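Local coordinates for protein carboxyvinyl-carboxyphosphonate phosphorylmutase (Bacillus anthracis, PDB 4IQD) that is a TIM-barrel protein of the phosphoenolpyruvate phosphomutase family, modelled with pyruvic acid bound at the C-terminal mouth of the barrel, at residues 11-17 with 114-119; 30-35 with 237-243; 51-57 with 90-95; 120-126 with 161-167. All coordinates share one frame. Numbering follows the deposited sequence.

Contact 1: 11-17 with 114-119; sequences QSTQEEL and VEAKVA
The N-terminal helix of this TIM barrel, starting at Gln14, packs against the turn between helix 103-115 and strand 120-124. That turn is a Schellman motif: Lys117 takes positive phi (63/31), and its N donates to Val114 O at 2.9 Å. Across the segments the CA of Gln14 lies 4.3 Å from that of Lys117, and Leu17 CA is 5.2 Å from Ala119 CA. At the helix start, Thr13 sits at the N-cap, and its backbone N is bound by Glu16 OE1 at 2.6 Å.

Three hydrogen bonds cross. The Lys117 side chain (m, t, p, p) curls over so that NZ gives to Gln11 OE1 at 2.8 Å and, very short, to Ser12 O at 2.5 Å. Gln14 (t, m) sends NE2 to Val118 O at 2.9 Å, while its OE1 is held by Ser159.

Packing fills the rest. Gln14 CG rests 3.6 Å from Lys117 CA; Leu17 (m, t) places CD1 3.5 Å from Lys117 O and CB 4.1 Å from Ala119 CB.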
# COMPACT_ATOMS: atom_id res chain seq x y z
N GLN A 11 -0.55 3.81 -22.91
CA GLN A 11 0.70 3.75 -22.15
C GLN A 11 1.92 4.04 -23.02
O GLN A 11 1.84 3.99 -24.25
CB GLN A 11 0.85 2.37 -21.51
CG GLN A 11 0.52 1.23 -22.45
CD GLN A 11 1.04 -0.11 -21.96
OE1 GLN A 11 2.22 -0.24 -21.62
NE2 GLN A 11 0.17 -1.11 -21.92
N SER A 12 3.04 4.37 -22.38
CA SER A 12 4.29 4.62 -23.09
C SER A 12 5.15 3.37 -23.04
O SER A 12 4.85 2.44 -22.29
CB SER A 12 5.05 5.79 -22.44
OG SER A 12 4.31 6.99 -22.50
N THR A 13 6.21 3.34 -23.84
CA THR A 13 7.18 2.26 -23.72
C THR A 13 8.25 2.64 -22.70
O THR A 13 8.38 3.81 -22.33
CB THR A 13 7.83 1.86 -25.07
OG1 THR A 13 8.55 0.63 -24.92
CG2 THR A 13 8.78 2.93 -25.57
N GLN A 14 9.00 1.65 -22.23
CA GLN A 14 10.04 1.89 -21.24
C GLN A 14 11.07 2.86 -21.80
O GLN A 14 11.51 3.78 -21.10
CB GLN A 14 10.73 0.59 -20.83
CG GLN A 14 11.73 0.74 -19.68
CD GLN A 14 13.12 1.12 -20.14
OE1 GLN A 14 13.55 0.73 -21.22
NE2 GLN A 14 13.83 1.88 -19.32
N GLU A 15 11.44 2.67 -23.06
CA GLU A 15 12.47 3.50 -23.65
C GLU A 15 11.98 4.93 -23.81
O GLU A 15 12.76 5.88 -23.74
CB GLU A 15 12.96 2.93 -24.99
CG GLU A 15 14.30 3.50 -25.43
CD GLU A 15 15.22 2.46 -26.05
OE1 GLU A 15 14.77 1.31 -26.25
OE2 GLU A 15 16.39 2.79 -26.32
N GLU A 16 10.67 5.09 -24.00
CA GLU A 16 10.07 6.42 -24.01
C GLU A 16 10.13 7.00 -22.61
O GLU A 16 10.40 8.19 -22.44
CB GLU A 16 8.62 6.35 -24.49
CG GLU A 16 8.46 6.40 -26.00
CD GLU A 16 7.13 5.85 -26.47
OE1 GLU A 16 6.40 5.26 -25.65
OE2 GLU A 16 6.81 6.02 -27.67
N LEU A 17 9.90 6.16 -21.61
CA LEU A 17 9.86 6.61 -20.23
C LEU A 17 11.23 7.04 -19.71
O LEU A 17 11.36 8.05 -19.01
CB LEU A 17 9.23 5.55 -19.32
CG LEU A 17 7.70 5.55 -19.35
CD1 LEU A 17 7.14 4.50 -18.41
CD2 LEU A 17 7.16 6.93 -19.01
N VAL A 114 13.30 -3.11 -16.40
CA VAL A 114 12.96 -2.74 -17.77
C VAL A 114 11.63 -3.37 -18.14
O VAL A 114 10.80 -2.75 -18.80
CB VAL A 114 14.06 -3.18 -18.75
CG1 VAL A 114 13.55 -3.12 -20.19
CG2 VAL A 114 15.30 -2.32 -18.59
N GLU A 115 11.43 -4.61 -17.70
CA GLU A 115 10.17 -5.29 -17.90
C GLU A 115 9.02 -4.54 -17.24
O GLU A 115 7.93 -4.46 -17.79
CB GLU A 115 10.24 -6.72 -17.37
CG GLU A 115 11.12 -7.64 -18.19
CD GLU A 115 11.01 -9.08 -17.76
OE1 GLU A 115 10.66 -9.32 -16.59
OE2 GLU A 115 11.28 -9.97 -18.59
N ALA A 116 9.29 -3.97 -16.07
CA ALA A 116 8.28 -3.20 -15.35
C ALA A 116 8.11 -1.80 -15.94
O ALA A 116 7.31 -1.01 -15.45
CB ALA A 116 8.62 -3.11 -13.87
N LYS A 117 8.87 -1.52 -17.00
CA LYS A 117 8.90 -0.21 -17.66
C LYS A 117 9.41 0.87 -16.72
O LYS A 117 9.01 2.03 -16.82
CB LYS A 117 7.52 0.16 -18.23
CG LYS A 117 6.96 -0.88 -19.19
CD LYS A 117 5.44 -0.88 -19.18
CE LYS A 117 4.87 0.32 -19.91
NZ LYS A 117 4.98 0.16 -21.39
N VAL A 118 10.30 0.49 -15.81
CA VAL A 118 10.96 1.45 -14.94
C VAL A 118 11.85 2.35 -15.79
O VAL A 118 12.55 1.87 -16.68
CB VAL A 118 11.79 0.75 -13.86
CG1 VAL A 118 12.59 1.75 -13.07
CG2 VAL A 118 10.89 -0.06 -12.94
N ALA A 119 11.81 3.65 -15.53
CA ALA A 119 12.60 4.61 -16.29
C ALA A 119 14.04 4.72 -15.81
O ALA A 119 14.94 4.94 -16.62
CB ALA A 119 11.93 5.97 -16.26

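Contact 2: 30-35 with 237-243; sequences ILQIPG and FQMVIYP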
# COMPACT_ATOMS: atom_id res chain seq x y z
N ILE A 30 14.31 22.64 -11.91
CA ILE A 30 14.57 21.47 -11.08
C ILE A 30 13.39 20.49 -11.11
O ILE A 30 12.23 20.90 -11.13
CB ILE A 30 14.94 21.87 -9.64
CG1 ILE A 30 15.33 20.64 -8.81
CG2 ILE A 30 13.80 22.65 -8.99
CD1 ILE A 30 16.59 20.82 -8.00
N LEU A 31 13.71 19.20 -11.13
CA LEU A 31 12.68 18.17 -11.16
C LEU A 31 12.38 17.66 -9.76
O LEU A 31 13.26 17.16 -9.08
CB LEU A 31 13.14 17.00 -12.04
CG LEU A 31 12.20 15.79 -12.07
CD1 LEU A 31 10.88 16.14 -12.75
CD2 LEU A 31 12.87 14.62 -12.76
N GLN A 32 11.14 17.81 -9.33
CA GLN A 32 10.72 17.25 -8.05
C GLN A 32 10.20 15.84 -8.26
O GLN A 32 9.33 15.61 -9.10
CB GLN A 32 9.66 18.13 -7.39
CG GLN A 32 10.15 19.50 -6.97
CD GLN A 32 9.09 20.28 -6.21
OE1 GLN A 32 8.05 20.63 -6.77
NE2 GLN A 32 9.34 20.54 -4.94
N ILE A 33 10.75 14.90 -7.51
CA ILE A 33 10.39 13.49 -7.65
C ILE A 33 9.89 12.93 -6.33
O ILE A 33 10.67 12.57 -5.46
CB ILE A 33 11.59 12.65 -8.12
CG1 ILE A 33 12.22 13.26 -9.37
CG2 ILE A 33 11.17 11.22 -8.38
CD1 ILE A 33 13.35 12.44 -9.93
N PRO A 34 8.56 12.86 -6.17
CA PRO A 34 7.94 12.37 -4.94
C PRO A 34 8.03 10.86 -4.81
O PRO A 34 7.91 10.15 -5.80
CB PRO A 34 6.46 12.75 -5.12
CG PRO A 34 6.41 13.65 -6.29
CD PRO A 34 7.57 13.32 -7.14
N GLY A 35 8.23 10.38 -3.59
CA GLY A 35 8.13 8.97 -3.32
C GLY A 35 6.67 8.53 -3.32
O GLY A 35 5.82 9.19 -2.72
N PHE A 237 21.74 21.48 -8.05
CA PHE A 237 20.98 20.25 -8.21
C PHE A 237 19.95 20.35 -9.32
O PHE A 237 19.41 21.42 -9.59
CB PHE A 237 20.31 19.85 -6.89
CG PHE A 237 21.27 19.33 -5.86
CD1 PHE A 237 21.67 18.01 -5.89
CD2 PHE A 237 21.77 20.17 -4.88
CE1 PHE A 237 22.56 17.53 -4.95
CE2 PHE A 237 22.66 19.69 -3.94
CZ PHE A 237 23.05 18.37 -3.98
N GLN A 238 19.68 19.22 -9.97
CA GLN A 238 18.77 19.21 -11.11
C GLN A 238 17.57 18.29 -10.88
O GLN A 238 16.69 18.18 -11.73
CB GLN A 238 19.53 18.82 -12.38
CG GLN A 238 20.75 19.69 -12.61
CD GLN A 238 21.57 19.27 -13.79
OE1 GLN A 238 21.03 18.95 -14.85
NE2 GLN A 238 22.89 19.25 -13.63
N MSE A 239 17.55 17.64 -9.72
CA MSE A 239 16.40 16.84 -9.32
C MSE A 239 16.43 16.64 -7.82
O MSE A 239 17.49 16.66 -7.20
CB MSE A 239 16.40 15.49 -10.05
CG MSE A 239 17.23 14.42 -9.38
SE MSE A 239 17.56 12.89 -10.54
CE MSE A 239 19.01 13.64 -11.60
N VAL A 240 15.25 16.47 -7.22
CA VAL A 240 15.15 16.30 -5.78
C VAL A 240 14.05 15.31 -5.42
O VAL A 240 12.94 15.38 -5.96
CB VAL A 240 14.93 17.64 -5.06
CG1 VAL A 240 13.84 18.45 -5.74
CG2 VAL A 240 14.60 17.43 -3.59
N ILE A 241 14.36 14.40 -4.52
CA ILE A 241 13.41 13.38 -4.11
C ILE A 241 12.82 13.64 -2.72
O ILE A 241 13.48 14.19 -1.84
CB ILE A 241 14.04 11.97 -4.13
CG1 ILE A 241 15.24 11.92 -3.19
CG2 ILE A 241 14.46 11.60 -5.54
CD1 ILE A 241 15.88 10.56 -3.11
N TYR A 242 11.56 13.24 -2.56
CA TYR A 242 10.87 13.28 -1.27
C TYR A 242 10.39 11.85 -1.01
O TYR A 242 9.21 11.55 -1.18
CB TYR A 242 9.70 14.27 -1.33
CG TYR A 242 10.10 15.65 -1.83
CD1 TYR A 242 10.42 16.66 -0.94
CD2 TYR A 242 10.16 15.93 -3.19
CE1 TYR A 242 10.79 17.92 -1.39
CE2 TYR A 242 10.53 17.18 -3.65
CZ TYR A 242 10.84 18.17 -2.74
OH TYR A 242 11.21 19.42 -3.19
N PRO A 243 11.32 10.98 -0.60
CA PRO A 243 11.22 9.52 -0.68
C PRO A 243 10.15 8.87 0.20
O PRO A 243 9.46 7.96 -0.26
CB PRO A 243 12.60 9.04 -0.21
CG PRO A 243 13.48 10.23 -0.28
CD PRO A 243 12.60 11.39 -0.00
O HOH W 1 6.88 10.59 -0.82
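Two short parallel strands, 31-34 and 239-242, lie 4.7 Å apart with 21° between their directions, in one-to-one register from Leu31 beside Met239 to Pro34 beside Tyr242. Five backbone hydrogen bonds zip them together, from Leu31 N to Gln238 O at 3.2 Å to Gly35 N to Tyr242 O at 2.9 Å; the shortest runs from Ile33 N to Val240 O at 2.7 Å.

On one face Leu31 CB meets CB of Met239, a selenomethionine, at 4.1 Å, and Ile33 wedges its CB against Ile241 CG2 at 4.0 Å while its CD1 reaches Met239 SE at 4.3 Å. Helix 14-26 fits Phe21, Leu24 and Val25 onto this face. On the other, Ile30 swings its end across, CD1 4.0 Å from Phe237 CB and CG1 4.1 Å from Val240 CG1. The Tyr242 ring leans back over the neighbouring strand, and its OH receives Gln32 NE2 at 2.8 Å; the second subunit packs Gly265 on both residues.

Gly35 fits where a side chain could not, since a CB would clash with Pro243 O; its CA instead lies 3.5 Å from that oxygen. Water 1 bridges Gly35 O (2.6 Å) and Tyr242 O (2.5 Å). Such pairing of first and last strands is how a TIM barrel closes, here with Pro243 lining the pyruvic acid pocket.

Contact 3: 51-57 with 90-95; sequences LALYLSG and LPVLVD. With PYR (pyruvic acid), chain C.
Four backbone hydrogen bonds form the ladder between these parallel strands: Leu53 N to Pro91 O (2.9 Å), Leu93 N to Leu53 O (2.9 Å), Leu55 N to Leu93 O (3.0 Å) and Asp95 N to Leu55 O (3.0 Å). Beyond the ladder, Ser56 OG donates to O of pyruvic acid at 2.9 Å and also caps Ala59 N at the start of helix 57-63. Gly57 N reaches Asp95 OD2 in a weak bond of 3.4 Å; Asp95 OD1 takes Asp97 N.

Strands 53-55 and 92-95 lie 4.6 Å apart at 18°, pairing Leu53 with Val92, Tyr54 with Leu93 and Leu55 with Val94. Tyr54 (chi1 t) lays CD1 3.6 Å from Leu93 CD2 on one face, its OH bonded to Gln122. On the other, Leu53 (m, t) sets CB 3.8 Å from Val92 CG2, and Leu55 CB lies 4.2 Å from Val94 CG2, under helix 74-88. These are adjacent TIM-barrel strands whose C-terminal ends bring Tyr54, Ser56 and Asp95 to the pyruvic acid pocket.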
# COMPACT_ATOMS: atom_id res chain seq x y z
N LEU A 51 5.94 15.02 -12.29
CA LEU A 51 6.22 14.45 -13.60
C LEU A 51 7.12 13.22 -13.54
O LEU A 51 7.51 12.67 -14.57
CB LEU A 51 6.86 15.50 -14.49
CG LEU A 51 6.08 16.81 -14.62
CD1 LEU A 51 6.82 17.78 -15.52
CD2 LEU A 51 4.67 16.55 -15.13
N ALA A 52 7.46 12.81 -12.33
CA ALA A 52 8.29 11.64 -12.12
C ALA A 52 8.01 11.16 -10.71
O ALA A 52 7.58 11.93 -9.87
CB ALA A 52 9.76 11.99 -12.30
N LEU A 53 8.24 9.87 -10.46
CA LEU A 53 7.93 9.29 -9.17
C LEU A 53 9.11 8.51 -8.64
O LEU A 53 9.98 8.10 -9.40
CB LEU A 53 6.71 8.37 -9.26
CG LEU A 53 5.37 9.01 -9.60
CD1 LEU A 53 4.32 7.93 -9.69
CD2 LEU A 53 4.99 10.05 -8.57
N TYR A 54 9.14 8.31 -7.33
CA TYR A 54 10.24 7.61 -6.69
C TYR A 54 9.72 6.44 -5.86
O TYR A 54 8.76 6.57 -5.11
CB TYR A 54 11.02 8.58 -5.79
CG TYR A 54 12.27 8.01 -5.18
CD1 TYR A 54 13.40 7.75 -5.95
CD2 TYR A 54 12.36 7.78 -3.81
CE1 TYR A 54 14.56 7.24 -5.39
CE2 TYR A 54 13.51 7.28 -3.24
CZ TYR A 54 14.61 7.01 -4.03
OH TYR A 54 15.76 6.51 -3.47
N LEU A 55 10.36 5.29 -6.01
CA LEU A 55 10.07 4.16 -5.16
C LEU A 55 11.25 3.90 -4.24
O LEU A 55 12.30 3.42 -4.67
CB LEU A 55 9.77 2.92 -5.99
CG LEU A 55 9.33 1.70 -5.19
CD1 LEU A 55 8.06 2.00 -4.41
CD2 LEU A 55 9.14 0.50 -6.10
N SER A 56 11.10 4.24 -2.96
CA SER A 56 12.17 4.08 -1.99
C SER A 56 12.05 2.76 -1.25
O SER A 56 10.95 2.32 -0.92
CB SER A 56 12.15 5.23 -0.98
OG SER A 56 11.81 4.77 0.31
N GLY A 57 13.19 2.12 -0.99
CA GLY A 57 13.20 0.87 -0.26
C GLY A 57 12.61 1.07 1.12
O GLY A 57 11.88 0.22 1.63
N LEU A 90 4.03 7.43 -15.68
CA LEU A 90 5.10 8.38 -15.37
C LEU A 90 6.44 7.68 -15.21
O LEU A 90 6.48 6.52 -14.81
CB LEU A 90 4.79 9.14 -14.08
CG LEU A 90 3.78 10.28 -14.16
CD1 LEU A 90 3.66 10.94 -12.80
CD2 LEU A 90 4.20 11.27 -15.22
N PRO A 91 7.53 8.39 -15.52
CA PRO A 91 8.87 7.86 -15.28
C PRO A 91 9.06 7.63 -13.79
O PRO A 91 8.78 8.51 -12.99
CB PRO A 91 9.79 8.99 -15.75
CG PRO A 91 8.96 9.81 -16.67
CD PRO A 91 7.58 9.74 -16.12
N VAL A 92 9.53 6.44 -13.43
CA VAL A 92 9.73 6.11 -12.03
C VAL A 92 11.17 5.70 -11.78
O VAL A 92 11.69 4.80 -12.43
CB VAL A 92 8.79 4.99 -11.58
CG1 VAL A 92 9.13 4.54 -10.17
CG2 VAL A 92 7.34 5.45 -11.66
N LEU A 93 11.81 6.39 -10.83
CA LEU A 93 13.14 6.03 -10.36
C LEU A 93 13.01 5.09 -9.18
O LEU A 93 12.38 5.41 -8.16
CB LEU A 93 13.90 7.29 -9.95
CG LEU A 93 15.19 7.14 -9.14
CD1 LEU A 93 16.28 6.43 -9.93
CD2 LEU A 93 15.67 8.51 -8.70
N VAL A 94 13.61 3.91 -9.31
CA VAL A 94 13.50 2.89 -8.29
C VAL A 94 14.81 2.67 -7.55
O VAL A 94 15.84 2.39 -8.16
CB VAL A 94 13.04 1.56 -8.90
CG1 VAL A 94 13.07 0.46 -7.85
CG2 VAL A 94 11.66 1.71 -9.49
N ASP A 95 14.76 2.81 -6.24
CA ASP A 95 15.88 2.49 -5.38
C ASP A 95 16.07 0.98 -5.37
O ASP A 95 15.28 0.25 -4.78
CB ASP A 95 15.61 3.00 -3.96
CG ASP A 95 16.70 2.60 -2.98
OD1 ASP A 95 17.81 2.23 -3.41
OD2 ASP A 95 16.44 2.67 -1.75
C PYR C . 15.43 6.30 1.07
O PYR C . 14.13 6.28 1.22
OXT PYR C . 15.96 5.76 -0.00
CA PYR C . 16.22 6.89 2.05
O3 PYR C . 17.53 6.83 1.97
CB PYR C . 15.58 7.60 3.21

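Contact 4: 120-126 with 161-167; sequences AVQIEDQ and YIVARTD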
# COMPACT_ATOMS: atom_id res chain seq x y z
N ALA A 120 14.26 4.57 -14.51
CA ALA A 120 15.59 4.74 -13.91
C ALA A 120 15.75 3.95 -12.62
O ALA A 120 14.77 3.64 -11.96
CB ALA A 120 15.86 6.21 -13.65
N VAL A 121 16.99 3.62 -12.28
CA VAL A 121 17.28 2.91 -11.04
C VAL A 121 18.40 3.56 -10.26
O VAL A 121 19.33 4.13 -10.83
CB VAL A 121 17.66 1.43 -11.30
CG1 VAL A 121 16.44 0.63 -11.74
CG2 VAL A 121 18.78 1.34 -12.33
N GLN A 122 18.30 3.48 -8.93
CA GLN A 122 19.32 4.01 -8.05
C GLN A 122 20.07 2.89 -7.35
O GLN A 122 19.48 2.11 -6.62
CB GLN A 122 18.69 4.92 -6.99
CG GLN A 122 19.63 5.26 -5.85
CD GLN A 122 18.90 5.73 -4.61
OE1 GLN A 122 18.04 6.61 -4.68
NE2 GLN A 122 19.23 5.13 -3.48
N ILE A 123 21.37 2.83 -7.59
CA ILE A 123 22.21 1.80 -7.00
C ILE A 123 23.28 2.47 -6.14
O ILE A 123 23.75 3.56 -6.47
CB ILE A 123 22.84 0.91 -8.09
CG1 ILE A 123 23.55 -0.30 -7.48
CG2 ILE A 123 23.79 1.70 -8.97
CD1 ILE A 123 24.22 -1.17 -8.51
N GLU A 124 23.65 1.83 -5.04
CA GLU A 124 24.54 2.45 -4.06
C GLU A 124 25.80 1.64 -3.78
O GLU A 124 25.85 0.44 -4.04
CB GLU A 124 23.79 2.71 -2.75
CG GLU A 124 23.36 1.45 -2.02
CD GLU A 124 22.34 1.73 -0.93
OE1 GLU A 124 22.32 1.00 0.08
OE2 GLU A 124 21.54 2.68 -1.09
N ASP A 125 26.82 2.32 -3.24
CA ASP A 125 28.09 1.68 -2.93
C ASP A 125 28.17 1.18 -1.49
O ASP A 125 29.24 0.77 -1.03
CB ASP A 125 29.28 2.60 -3.24
CG ASP A 125 29.20 3.94 -2.52
OD1 ASP A 125 28.28 4.15 -1.72
OD2 ASP A 125 30.10 4.78 -2.77
N GLN A 126 27.05 1.21 -0.78
CA GLN A 126 26.99 0.62 0.55
C GLN A 126 27.28 -0.86 0.44
O GLN A 126 27.01 -1.48 -0.59
CB GLN A 126 25.61 0.84 1.17
CG GLN A 126 25.47 2.15 1.93
CD GLN A 126 25.72 1.98 3.42
OE1 GLN A 126 25.87 0.86 3.91
NE2 GLN A 126 25.78 3.09 4.14
N TYR A 161 18.15 4.51 -17.32
CA TYR A 161 18.85 5.66 -16.77
C TYR A 161 19.39 5.28 -15.41
O TYR A 161 18.67 4.71 -14.59
CB TYR A 161 17.88 6.84 -16.66
CG TYR A 161 18.51 8.19 -16.41
CD1 TYR A 161 18.89 9.01 -17.48
CD2 TYR A 161 18.70 8.66 -15.12
CE1 TYR A 161 19.45 10.25 -17.26
CE2 TYR A 161 19.25 9.91 -14.90
CZ TYR A 161 19.63 10.70 -15.97
OH TYR A 161 20.18 11.93 -15.74
N ILE A 162 20.66 5.57 -15.16
CA ILE A 162 21.27 5.13 -13.91
C ILE A 162 21.64 6.28 -13.00
O ILE A 162 22.40 7.17 -13.37
CB ILE A 162 22.55 4.34 -14.14
CG1 ILE A 162 22.29 3.16 -15.08
CG2 ILE A 162 23.10 3.85 -12.82
CD1 ILE A 162 23.53 2.38 -15.40
N VAL A 163 21.10 6.25 -11.79
CA VAL A 163 21.53 7.16 -10.74
C VAL A 163 22.38 6.39 -9.74
O VAL A 163 21.96 5.34 -9.25
CB VAL A 163 20.33 7.80 -10.02
CG1 VAL A 163 20.80 8.62 -8.83
CG2 VAL A 163 19.52 8.66 -10.98
N ALA A 164 23.58 6.88 -9.47
CA ALA A 164 24.48 6.21 -8.54
C ALA A 164 24.57 6.94 -7.20
O ALA A 164 24.90 8.13 -7.15
CB ALA A 164 25.86 6.04 -9.16
N ARG A 165 24.29 6.23 -6.12
CA ARG A 165 24.37 6.81 -4.79
C ARG A 165 25.69 6.47 -4.12
O ARG A 165 26.16 5.33 -4.20
CB ARG A 165 23.22 6.31 -3.91
CG ARG A 165 23.26 6.87 -2.50
CD ARG A 165 22.44 6.03 -1.55
NE ARG A 165 22.43 6.59 -0.21
CZ ARG A 165 21.33 6.86 0.48
NH1 ARG A 165 20.14 6.62 -0.05
NH2 ARG A 165 21.41 7.37 1.70
N THR A 166 26.29 7.45 -3.46
CA THR A 166 27.50 7.19 -2.69
C THR A 166 27.38 7.75 -1.28
O THR A 166 26.95 8.88 -1.08
CB THR A 166 28.77 7.72 -3.41
OG1 THR A 166 29.92 7.48 -2.59
CG2 THR A 166 28.66 9.21 -3.70
N ASP A 167 27.75 6.93 -0.29
CA ASP A 167 27.72 7.37 1.10
C ASP A 167 29.13 7.70 1.59
O ASP A 167 29.39 7.68 2.79
CB ASP A 167 27.10 6.30 2.00
CG ASP A 167 25.59 6.24 1.87
OD1 ASP A 167 24.90 6.83 2.73
OD2 ASP A 167 25.09 5.60 0.93
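Strands 120-124 and 161-166 run parallel, 4.6 Å apart at closest and 28° off in direction, with Ala120 beside Tyr161 and Glu124 beside Arg165. The ladder alternates regularly: Val121 N to Tyr161 O (3.1 Å), Val163 N to Val121 O (2.9 Å), Ile123 N to Val163 O (3.1 Å), Arg165 N to Ile123 O (2.7 Å) and Asp125 N to Arg165 O (3.2 Å). CA-H...O contacts reinforce it, such as Gln122 CA to Val163 O at 3.2 Å.

Helix 143-156 links the two strands, making a beta-alpha-beta crossover unit of the TIM barrel. The helix packs on the face that carries Ile123 and Ile162, whose CG2 atoms approach to 4.5 Å. The opposite face, with Ala120, Gln122, Tyr161, Val163 and Arg165, turns into the barrel; there Ala120 CB lies 3.7 Å from Tyr161 CB, the Tyr161 ring meets Phe21 edge-to-face, and Gln122 OE1 is bonded to Tyr54 OH.

At the C-terminal ends of the strands, Asp125 holds the end of segment 161-167 with both carboxylate oxygens: OD2 accepts from Thr166 OG1 at 2.7 Å, OD1 from Asp167 N at 3.2 Å. Arg165, fully extended (t, t, t), rises from the inner face toward the C-terminal end of the strands and forms a salt bridge from NE to Asp167 OD2 at 3.1 Å and another through NH2 to Glu195, while NH1 makes a weak hydrogen bond to pyruvic acid O3.

How the contacts relate
From the N terminus, contact 1 opens at 11-17 and closes at 114-119, fixing the start of helix 14-26 to the turn after helix 103-115. Contact 2 opens at 30-35, within that span, and closes only at 237-243, so the two cross; it joins the first and last barrel strands. Contact 3 starts and finishes within both spans. Contact 4 begins once contacts 1 and 3 have closed, yet still falls within contact 2. In space, Pro34 O probably bonds to Tyr54 N, carrying the barrel wall from contact 2 to contact 3, and Val94 O to Gln122 N carries it on to contact 4. Val118 and Ala119 pack contact 1 against strand 92-95.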